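Local structure of myosin-I heavy chain (Dictyostelium discoideum, 5EJR) at residues 188-194 / 276-282; 208-212 / 223-227; 229-235 / 268-274. The protein works as an actin-based motor with ATPase activity in early phagocytosis and adhesion, this chain being the C-terminal MyTH4-FERM region of its tail. All coordinates share one frame. Residue numbers count along the deposited sequence, not the author numbering.

Interactions 2 and 3 both lie within the ubiquitin-like lobe of the FERM domain, whereas interaction 1 joins that lobe to the MyTH4 domain. The interface contact is mainly polar, two helix carboxylates meeting loop NH groups and an arginine, and it mixes buried with exposed residues. Interaction 2 is short antiparallel strand pairing, with exposed Lys225 and partly exposed Thr211 on one face and Cys212 and Ala224 turned to the helices on the other; interaction 3 is the most buried, combining three backbone hydrogen bonds with a cluster of aliphatic side chains. Ile274 of interaction 3 packs on Cys212 and Ile226 of interaction 2. Helix 274-283 starts in interaction 3 and presents Asp276 and Glu282 in interaction 1, where Arg188 also touches Tyr229 and Met273.

Interaction 1: 188-194 / 276-282; sequences RKMGPSA and DVLARWE
This contact forms part of the MyTH4-FERM interface: the irregular loop 188-194, extended except at Lys189 (phi/psi -107/-16), leads into helix 194-205 of the MyTH4 domain, whose first residue is Ala194, and runs along helix 274-283 of the ubiquitin-like FERM lobe. CA atoms come closest at Met190-Asp276 (5.0 Å) and Ser193-Ala279 (4.5 Å). Asp276 is the polar centre. With chi1 m, its carboxylate swings to the loop and accepts from Lys189 N at OD2 (2.8 Å) and from Met190 N at OD1 (2.8 Å); OD1 also takes Arg188 NE (2.9 Å) in a salt bridge lying near the guanidinium plane. Arg188 bends back through three m rotamers, and its NH2 forms a second salt bridge with Glu196.

Met190 supplies the apolar part. Its CA-CB bond points toward the helix, and an mmm rotamer folds it across the surface, CB 3.7 Å from Ala279 CB and CE 3.8 Å from Arg280 CG. The small Ala279 side chain lets the loop pass close, with Gly191 O 3.4 Å from its CB.

Ser193 caps helix 194-205, its OG (chi1 p) accepting from Glu196 N, while its CB lies 3.9 Å from Ala279 N. Glu282 reaches the same helix start from across the interface; its OE1 is held by Gln91 and Ser87 of helix 86-99, and its OE2 accepts from Ala194 N at 3.0 Å.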
loop_
_atom_site.group_PDB
_atom_site.type_symbol
_atom_site.label_atom_id
_atom_site.label_comp_id
_atom_site.label_asym_id
_atom_site.label_seq_id
_atom_site.Cartn_x
_atom_site.Cartn_y
_atom_site.Cartn_z
ATOM N N ARG A 188 -8.738 2.681 -8.376
ATOM C CA ARG A 188 -8.533 2.074 -7.048
ATOM C C ARG A 188 -8.870 0.582 -7.069
ATOM O O ARG A 188 -9.786 0.185 -7.784
ATOM C CB ARG A 188 -9.375 2.799 -5.974
ATOM C CG ARG A 188 -8.845 4.181 -5.560
ATOM C CD ARG A 188 -7.720 4.140 -4.521
ATOM N NE ARG A 188 -8.102 3.410 -3.315
ATOM C CZ ARG A 188 -8.717 3.953 -2.270
ATOM N NH1 ARG A 188 -8.980 5.257 -2.245
ATOM N NH2 ARG A 188 -9.060 3.200 -1.234
ATOM N N LYS A 189 -8.122 -0.239 -6.294
ATOM C CA LYS A 189 -8.277 -1.699 -6.265
ATOM C C LYS A 189 -8.943 -2.199 -4.997
ATOM O O LYS A 189 -9.315 -3.370 -4.921
ATOM C CB LYS A 189 -6.896 -2.391 -6.409
ATOM C CG LYS A 189 -6.046 -1.951 -7.598
ATOM C CD LYS A 189 -6.466 -2.621 -8.893
ATOM C CE LYS A 189 -5.652 -2.162 -10.081
ATOM N NZ LYS A 189 -6.093 -0.841 -10.596
ATOM N N MET A 190 -8.995 -1.357 -3.967
ATOM C CA MET A 190 -9.565 -1.732 -2.680
ATOM C C MET A 190 -10.596 -0.709 -2.242
ATOM O O MET A 190 -10.575 0.443 -2.702
ATOM C CB MET A 190 -8.475 -1.800 -1.585
ATOM C CG MET A 190 -7.402 -2.844 -1.811
ATOM S SD MET A 190 -7.987 -4.540 -1.594
ATOM C CE MET A 190 -7.894 -4.699 0.172
ATOM N N GLY A 191 -11.451 -1.151 -1.319
ATOM C CA GLY A 191 -12.422 -0.313 -0.632
ATOM C C GLY A 191 -11.669 0.457 0.439
ATOM O O GLY A 191 -10.451 0.269 0.589
ATOM N N PRO A 192 -12.327 1.327 1.232
ATOM C CA PRO A 192 -11.560 2.125 2.203
ATOM C C PRO A 192 -11.221 1.453 3.522
ATOM O O PRO A 192 -12.013 0.682 4.054
ATOM C CB PRO A 192 -12.454 3.342 2.416
ATOM C CG PRO A 192 -13.846 2.788 2.253
ATOM C CD PRO A 192 -13.757 1.714 1.215
ATOM N N SER A 193 -10.043 1.812 4.080
ATOM C CA SER A 193 -9.575 1.365 5.391
ATOM C C SER A 193 -10.292 2.231 6.425
ATOM O O SER A 193 -10.838 3.265 6.052
ATOM C CB SER A 193 -8.066 1.594 5.523
ATOM O OG SER A 193 -7.723 2.958 5.316
ATOM N N ALA A 194 -10.235 1.865 7.713
ATOM C CA ALA A 194 -10.821 2.678 8.794
ATOM C C ALA A 194 -10.129 4.052 8.845
ATOM O O ALA A 194 -10.779 5.044 9.173
ATOM C CB ALA A 194 -10.684 1.965 10.126
ATOM N N ASP A 276 -5.005 1.825 -1.081
ATOM C CA ASP A 276 -5.178 0.387 -1.360
ATOM C C ASP A 276 -4.278 -0.436 -0.436
ATOM O O ASP A 276 -4.687 -1.493 0.032
ATOM C CB ASP A 276 -4.914 0.052 -2.833
ATOM C CG ASP A 276 -6.007 0.478 -3.799
ATOM O OD1 ASP A 276 -7.151 0.717 -3.340
ATOM O OD2 ASP A 276 -5.731 0.535 -5.025
ATOM N N VAL A 277 -3.062 0.085 -0.136
ATOM C CA VAL A 277 -2.107 -0.550 0.768
ATOM C C VAL A 277 -2.684 -0.547 2.188
ATOM O O VAL A 277 -2.604 -1.565 2.872
ATOM C CB VAL A 277 -0.689 0.106 0.738
ATOM C CG1 VAL A 277 0.266 -0.601 1.694
ATOM C CG2 VAL A 277 -0.104 0.167 -0.667
ATOM N N LEU A 278 -3.251 0.586 2.637
ATOM C CA LEU A 278 -3.808 0.664 3.987
ATOM C C LEU A 278 -4.951 -0.320 4.214
ATOM O O LEU A 278 -5.046 -0.893 5.304
ATOM C CB LEU A 278 -4.209 2.096 4.388
ATOM C CG LEU A 278 -3.043 3.069 4.567
ATOM C CD1 LEU A 278 -3.547 4.520 4.553
ATOM C CD2 LEU A 278 -2.264 2.777 5.858
ATOM N N ALA A 279 -5.770 -0.548 3.174
ATOM C CA ALA A 279 -6.885 -1.500 3.211
ATOM C C ALA A 279 -6.318 -2.927 3.316
ATOM O O ALA A 279 -6.711 -3.675 4.217
ATOM C CB ALA A 279 -7.741 -1.347 1.969
ATOM N N ARG A 280 -5.296 -3.249 2.486
ATOM C CA ARG A 280 -4.582 -4.535 2.516
ATOM C C ARG A 280 -3.994 -4.858 3.878
ATOM O O ARG A 280 -4.015 -6.019 4.272
ATOM C CB ARG A 280 -3.514 -4.590 1.423
ATOM C CG ARG A 280 -4.108 -4.983 0.075
ATOM C CD ARG A 280 -3.230 -4.596 -1.098
ATOM N NE ARG A 280 -3.981 -4.683 -2.353
ATOM C CZ ARG A 280 -3.682 -4.022 -3.468
ATOM N NH1 ARG A 280 -2.637 -3.199 -3.503
ATOM N NH2 ARG A 280 -4.425 -4.173 -4.554
ATOM N N TRP A 281 -3.523 -3.841 4.625
ATOM C CA TRP A 281 -2.972 -4.024 5.965
ATOM C C TRP A 281 -4.066 -4.432 6.948
ATOM O O TRP A 281 -3.799 -5.204 7.870
ATOM C CB TRP A 281 -2.303 -2.746 6.453
ATOM C CG TRP A 281 -0.970 -2.408 5.840
ATOM C CD1 TRP A 281 -0.274 -3.121 4.906
ATOM C CD2 TRP A 281 -0.181 -1.250 6.133
ATOM N NE1 TRP A 281 0.917 -2.490 4.623
ATOM C CE2 TRP A 281 0.993 -1.332 5.351
ATOM C CE3 TRP A 281 -0.329 -0.173 7.022
ATOM C CZ2 TRP A 281 2.007 -0.376 5.427
ATOM C CZ3 TRP A 281 0.676 0.779 7.087
ATOM C CH2 TRP A 281 1.824 0.675 6.291
ATOM N N GLU A 282 -5.302 -3.908 6.751
ATOM C CA GLU A 282 -6.459 -4.242 7.580
ATOM C C GLU A 282 -6.872 -5.692 7.352
ATOM O O GLU A 282 -7.309 -6.357 8.286
ATOM C CB GLU A 282 -7.647 -3.338 7.236
ATOM C CG GLU A 282 -7.498 -1.908 7.702
ATOM C CD GLU A 282 -8.832 -1.237 7.929
ATOM O OE1 GLU A 282 -9.750 -1.430 7.099
ATOM O OE2 GLU A 282 -8.970 -0.542 8.961
#

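Interaction 2: 208-212 / 223-227; sequences DISTC and LAKIN
Segments 208-212 and 223-227 pair where the two ends of a beta hairpin, strands 211-215 and 221-225, come together, and both are extended throughout. Thr211 and Lys225 form an antiparallel non-hydrogen-bonded pair with CA atoms 4.5 Å apart; Cys212 and Ala224 form the hydrogen-bonded pair, CA-CA 5.2 Å, through Cys212 N to Ala224 O and Ala224 N to Cys212 O, both 2.8 Å. One further bond, Ile226 N to Ser210 O at 3.1 Å, carries the pairing past the strand ends. The end-to-end directions of 209-212 and 223-226 differ by 108°, far from the 180° of straight antiparallel strands, because the segments bend and diverge beyond the paired residues. CA-H...O contacts fill in between, the shortest from Thr211 CA to Ala224 O (3.0 Å).

Thr211 and Lys225 share one face of the hairpin, where Ile209 CG1 meets Lys225 CG at 3.8 Å and Thr211 OG1 lies 4.0 Å from Leu223 CD2. Cys212 (chi1 t) and Ala224 lie on the other face. Ile226, fully extended with chi1 and chi2 both t, brings CD1 to 3.8 Å from Cys212 CB and CG2 to 3.7 Å from Ser210 CB.

Such a first hairpin is characteristic of the ubiquitin-like fold. Its Cys212 and Ala224 face is covered by two helices: Ala224 packs on Ile235 and Val239 of helix 232-243, while Cys212 and Ile226 rest on Ile274 at the start of helix 274-283.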
loop_
_atom_site.group_PDB
_atom_site.type_symbol
_atom_site.label_atom_id
_atom_site.label_comp_id
_atom_site.label_asym_id
_atom_site.label_seq_id
_atom_site.Cartn_x
_atom_site.Cartn_y
_atom_site.Cartn_z
ATOM N N ASP A 208 -9.986 20.052 7.411
ATOM C CA ASP A 208 -8.551 19.799 7.596
ATOM C C ASP A 208 -7.957 18.834 6.558
ATOM O O ASP A 208 -8.647 17.918 6.097
ATOM C CB ASP A 208 -8.253 19.309 9.033
ATOM C CG ASP A 208 -9.190 18.241 9.570
ATOM O OD1 ASP A 208 -9.807 17.522 8.750
ATOM O OD2 ASP A 208 -9.296 18.114 10.813
ATOM N N ILE A 209 -6.676 19.046 6.206
ATOM C CA ILE A 209 -5.948 18.248 5.213
ATOM C C ILE A 209 -5.565 16.868 5.746
ATOM O O ILE A 209 -4.938 16.759 6.801
ATOM C CB ILE A 209 -4.727 19.015 4.610
ATOM C CG1 ILE A 209 -3.905 18.151 3.609
ATOM C CG2 ILE A 209 -3.817 19.627 5.694
ATOM C CD1 ILE A 209 -4.426 18.102 2.147
ATOM N N SER A 210 -5.924 15.822 4.986
ATOM C CA SER A 210 -5.584 14.441 5.318
ATOM C C SER A 210 -4.065 14.208 5.148
ATOM O O SER A 210 -3.475 14.647 4.162
ATOM C CB SER A 210 -6.372 13.478 4.438
ATOM O OG SER A 210 -7.746 13.506 4.780
ATOM N N THR A 211 -3.441 13.554 6.126
ATOM C CA THR A 211 -2.007 13.245 6.096
ATOM C C THR A 211 -1.762 11.792 6.478
ATOM O O THR A 211 -2.564 11.205 7.197
ATOM C CB THR A 211 -1.180 14.143 7.056
ATOM O OG1 THR A 211 -1.499 13.826 8.416
ATOM C CG2 THR A 211 -1.305 15.651 6.770
ATOM N N CYS A 212 -0.619 11.243 6.048
ATOM C CA CYS A 212 -0.159 9.912 6.409
ATOM C C CYS A 212 1.208 10.074 7.078
ATOM O O CYS A 212 2.036 10.854 6.605
ATOM C CB CYS A 212 -0.083 8.997 5.188
ATOM S SG CYS A 212 0.326 7.276 5.595
ATOM N N LEU A 223 4.782 14.062 8.121
ATOM C CA LEU A 223 3.383 13.934 7.775
ATOM C C LEU A 223 3.252 14.312 6.323
ATOM O O LEU A 223 3.636 15.416 5.939
ATOM C CB LEU A 223 2.489 14.806 8.686
ATOM C CG LEU A 223 2.464 14.426 10.175
ATOM C CD1 LEU A 223 1.717 15.465 10.984
ATOM C CD2 LEU A 223 1.850 13.058 10.399
ATOM N N ALA A 224 2.791 13.366 5.499
ATOM C CA ALA A 224 2.632 13.589 4.068
ATOM C C ALA A 224 1.179 13.824 3.702
ATOM O O ALA A 224 0.316 13.081 4.158
ATOM C CB ALA A 224 3.148 12.380 3.305
ATOM N N LYS A 225 0.917 14.786 2.812
ATOM C CA LYS A 225 -0.443 15.069 2.315
ATOM C C LYS A 225 -0.899 13.872 1.464
ATOM O O LYS A 225 -0.132 13.371 0.630
ATOM C CB LYS A 225 -0.480 16.365 1.494
ATOM C CG LYS A 225 -0.389 17.630 2.343
ATOM C CD LYS A 225 0.030 18.859 1.517
ATOM C CE LYS A 225 -1.122 19.576 0.844
ATOM N NZ LYS A 225 -0.651 20.653 -0.069
ATOM N N ILE A 226 -2.117 13.384 1.730
ATOM C CA ILE A 226 -2.691 12.189 1.100
ATOM C C ILE A 226 -4.081 12.475 0.512
ATOM O O ILE A 226 -4.926 13.067 1.175
ATOM C CB ILE A 226 -2.681 11.015 2.144
ATOM C CG1 ILE A 226 -2.996 9.646 1.540
ATOM C CG2 ILE A 226 -3.578 11.262 3.349
ATOM C CD1 ILE A 226 -2.839 8.479 2.580
ATOM N N ASN A 227 -4.288 12.100 -0.739
ATOM C CA ASN A 227 -5.572 12.230 -1.426
ATOM C C ASN A 227 -5.997 10.808 -1.809
ATOM O O ASN A 227 -5.178 9.889 -1.733
ATOM C CB ASN A 227 -5.449 13.093 -2.687
ATOM C CG ASN A 227 -4.549 14.303 -2.569
ATOM O OD1 ASN A 227 -4.492 14.987 -1.536
ATOM N ND2 ASN A 227 -3.834 14.606 -3.646
#

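Interaction 3: 229-235 / 268-274; sequences YTTIREI and VSETDMI. With EDO (1,2-ethanediol), chain E.
Tyr229 points its CA-CB bond away from segment 268-274, yet CB lies 4.0 Å from Met273 CE, which sits at the edge of the ring near its plane; the phenol OH is hydrogen-bonded to Ile136 O of the MyTH4 domain. Thr230 is extended, and its carbonyl O accepts from Ile274 N at 2.9 Å, with Met273 CA also close to Thr230 O (3.5 Å). Thr230 OG1 accepts a hydrogen bond from Asn227 N. Thr231 stands opposite Met273 in a single backbone bridge, CA-CA 4.4 Å, and is the N-cap of helix 232-243. With chi1 p, Thr231 OG1 accepts from Glu234 N (3.3 Å), while Thr231 N donates to Glu234 OE1 (3.0 Å): a capping box.

The helix so started is the long helix after the first hairpin of the ubiquitin-like FERM lobe, and segment 268-274 joins strand 264-267 to helix 274-283 through a type I turn from Ser269 to Asp272. That turn faces the first helical residues. Ile232 N donates to Asp272 O (2.9 Å), and the Ile232 side chain, chi1 and chi2 both m, enters the core with CG1 3.7 Å from Val268 CG1 and CD1 3.9 Å from Ile274 CB. Arg233 N donates to Glu270 O at 3.0 Å; its guanidinium goes on to a salt bridge with Asp237. Glu270 N in turn donates a hydrogen bond to O2 of the 1,2-ethanediol at 2.9 Å, a molecule probably from the crystallisation liquor. About one helical turn after Ile232, Ile235 CD1 meets Ile274 CD1 at 3.6 Å.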
loop_
_atom_site.group_PDB
_atom_site.type_symbol
_atom_site.label_atom_id
_atom_site.label_comp_id
_atom_site.label_asym_id
_atom_site.label_seq_id
_atom_site.Cartn_x
_atom_site.Cartn_y
_atom_site.Cartn_z
ATOM N N TYR A 229 -6.361 9.216 -4.590
ATOM C CA TYR A 229 -5.582 8.586 -5.630
ATOM C C TYR A 229 -4.068 8.742 -5.479
ATOM O O TYR A 229 -3.343 8.482 -6.435
ATOM C CB TYR A 229 -6.065 9.102 -6.996
ATOM C CG TYR A 229 -7.558 8.902 -7.221
ATOM C CD1 TYR A 229 -8.074 7.648 -7.530
ATOM C CD2 TYR A 229 -8.453 9.961 -7.091
ATOM C CE1 TYR A 229 -9.438 7.460 -7.764
ATOM C CE2 TYR A 229 -9.829 9.778 -7.284
ATOM C CZ TYR A 229 -10.311 8.526 -7.629
ATOM O OH TYR A 229 -11.655 8.319 -7.808
ATOM N N THR A 230 -3.581 9.127 -4.294
ATOM C CA THR A 230 -2.129 9.297 -4.126
ATOM C C THR A 230 -1.380 7.966 -4.282
ATOM O O THR A 230 -1.724 6.973 -3.630
ATOM C CB THR A 230 -1.808 10.020 -2.817
ATOM O OG1 THR A 230 -2.471 11.290 -2.825
ATOM C CG2 THR A 230 -0.291 10.246 -2.616
ATOM N N THR A 231 -0.343 7.966 -5.126
ATOM C CA THR A 231 0.504 6.781 -5.283
ATOM C C THR A 231 1.645 6.804 -4.259
ATOM O O THR A 231 2.003 7.860 -3.712
ATOM C CB THR A 231 1.098 6.690 -6.687
ATOM O OG1 THR A 231 1.958 7.810 -6.888
ATOM C CG2 THR A 231 0.048 6.558 -7.781
ATOM N N ILE A 232 2.269 5.644 -4.051
ATOM C CA ILE A 232 3.416 5.503 -3.155
ATOM C C ILE A 232 4.597 6.355 -3.678
ATOM O O ILE A 232 5.314 6.958 -2.876
ATOM C CB ILE A 232 3.712 3.987 -2.966
ATOM C CG1 ILE A 232 2.550 3.330 -2.163
ATOM C CG2 ILE A 232 5.112 3.699 -2.333
ATOM C CD1 ILE A 232 2.444 3.631 -0.602
ATOM N N ARG A 233 4.707 6.502 -5.020
ATOM C CA ARG A 233 5.765 7.320 -5.626
ATOM C C ARG A 233 5.609 8.775 -5.242
ATOM O O ARG A 233 6.602 9.406 -4.870
ATOM C CB ARG A 233 5.839 7.154 -7.147
ATOM C CG ARG A 233 7.002 7.915 -7.814
ATOM C CD ARG A 233 8.386 7.350 -7.454
ATOM N NE ARG A 233 9.082 8.156 -6.446
ATOM C CZ ARG A 233 10.223 7.805 -5.847
ATOM N NH1 ARG A 233 10.794 6.636 -6.118
ATOM N NH2 ARG A 233 10.785 8.608 -4.959
ATOM N N GLU A 234 4.367 9.296 -5.281
ATOM C CA GLU A 234 4.060 10.683 -4.901
ATOM C C GLU A 234 4.320 10.958 -3.427
ATOM O O GLU A 234 4.893 12.001 -3.128
ATOM C CB GLU A 234 2.613 11.087 -5.293
ATOM C CG GLU A 234 2.381 11.100 -6.801
ATOM C CD GLU A 234 0.936 11.118 -7.278
ATOM O OE1 GLU A 234 0.045 10.641 -6.535
ATOM O OE2 GLU A 234 0.699 11.572 -8.422
ATOM N N ILE A 235 3.905 10.058 -2.502
ATOM C CA ILE A 235 4.199 10.272 -1.084
ATOM C C ILE A 235 5.693 10.170 -0.797
ATOM O O ILE A 235 6.161 10.889 0.078
ATOM C CB ILE A 235 3.405 9.473 -0.033
ATOM C CG1 ILE A 235 3.432 7.966 -0.304
ATOM C CG2 ILE A 235 1.981 10.001 0.168
ATOM C CD1 ILE A 235 3.615 7.173 0.976
ATOM N N VAL A 268 7.220 -1.634 -0.992
ATOM C CA VAL A 268 5.885 -1.254 -1.436
ATOM C C VAL A 268 6.063 -0.713 -2.844
ATOM O O VAL A 268 6.872 0.174 -3.047
ATOM C CB VAL A 268 5.198 -0.219 -0.500
ATOM C CG1 VAL A 268 3.773 0.082 -0.979
ATOM C CG2 VAL A 268 5.170 -0.719 0.933
ATOM N N SER A 269 5.319 -1.226 -3.808
ATOM C CA SER A 269 5.453 -0.757 -5.187
ATOM C C SER A 269 5.161 0.703 -5.281
ATOM O O SER A 269 4.158 1.150 -4.737
ATOM C CB SER A 269 4.507 -1.515 -6.117
ATOM O OG SER A 269 4.671 -1.027 -7.441
ATOM N N GLU A 270 6.010 1.451 -5.977
ATOM C CA GLU A 270 5.790 2.883 -6.200
ATOM C C GLU A 270 4.484 3.183 -6.976
ATOM O O GLU A 270 3.991 4.315 -6.916
ATOM C CB GLU A 270 7.004 3.519 -6.912
ATOM C CG GLU A 270 7.249 3.035 -8.330
ATOM C CD GLU A 270 8.238 3.897 -9.085
ATOM O OE1 GLU A 270 9.463 3.696 -8.911
ATOM O OE2 GLU A 270 7.789 4.804 -9.822
ATOM N N THR A 271 3.934 2.189 -7.708
ATOM C CA THR A 271 2.694 2.382 -8.478
ATOM C C THR A 271 1.456 2.052 -7.693
ATOM O O THR A 271 0.356 2.278 -8.202
ATOM C CB THR A 271 2.692 1.603 -9.795
ATOM O OG1 THR A 271 2.944 0.222 -9.526
ATOM C CG2 THR A 271 3.641 2.184 -10.831
ATOM N N ASP A 272 1.598 1.508 -6.471
ATOM C CA ASP A 272 0.412 1.200 -5.693
ATOM C C ASP A 272 -0.217 2.514 -5.176
ATOM O O ASP A 272 0.496 3.517 -4.992
ATOM C CB ASP A 272 0.769 0.344 -4.464
ATOM C CG ASP A 272 1.039 -1.137 -4.665
ATOM O OD1 ASP A 272 1.005 -1.605 -5.836
ATOM O OD2 ASP A 272 1.294 -1.833 -3.649
ATOM N N MET A 273 -1.531 2.462 -4.904
ATOM C CA MET A 273 -2.306 3.543 -4.295
ATOM C C MET A 273 -2.084 3.373 -2.825
ATOM O O MET A 273 -2.284 2.268 -2.317
ATOM C CB MET A 273 -3.812 3.373 -4.579
ATOM C CG MET A 273 -4.163 3.491 -6.022
ATOM S SD MET A 273 -3.310 4.886 -6.766
ATOM C CE MET A 273 -4.562 5.465 -7.795
ATOM N N ILE A 274 -1.666 4.440 -2.128
ATOM C CA ILE A 274 -1.426 4.343 -0.668
ATOM C C ILE A 274 -2.661 3.842 0.098
ATOM O O ILE A 274 -2.521 2.982 0.972
ATOM C CB ILE A 274 -0.825 5.641 -0.034
ATOM C CG1 ILE A 274 -0.651 5.487 1.497
ATOM C CG2 ILE A 274 -1.634 6.895 -0.408
ATOM C CD1 ILE A 274 0.334 6.432 2.130
HETATM C C1 EDO E . 10.896 0.306 -5.336
HETATM O O1 EDO E . 10.781 1.157 -4.190
HETATM C C2 EDO E . 9.504 -0.361 -5.660
HETATM O O2 EDO E . 8.710 0.608 -6.332
#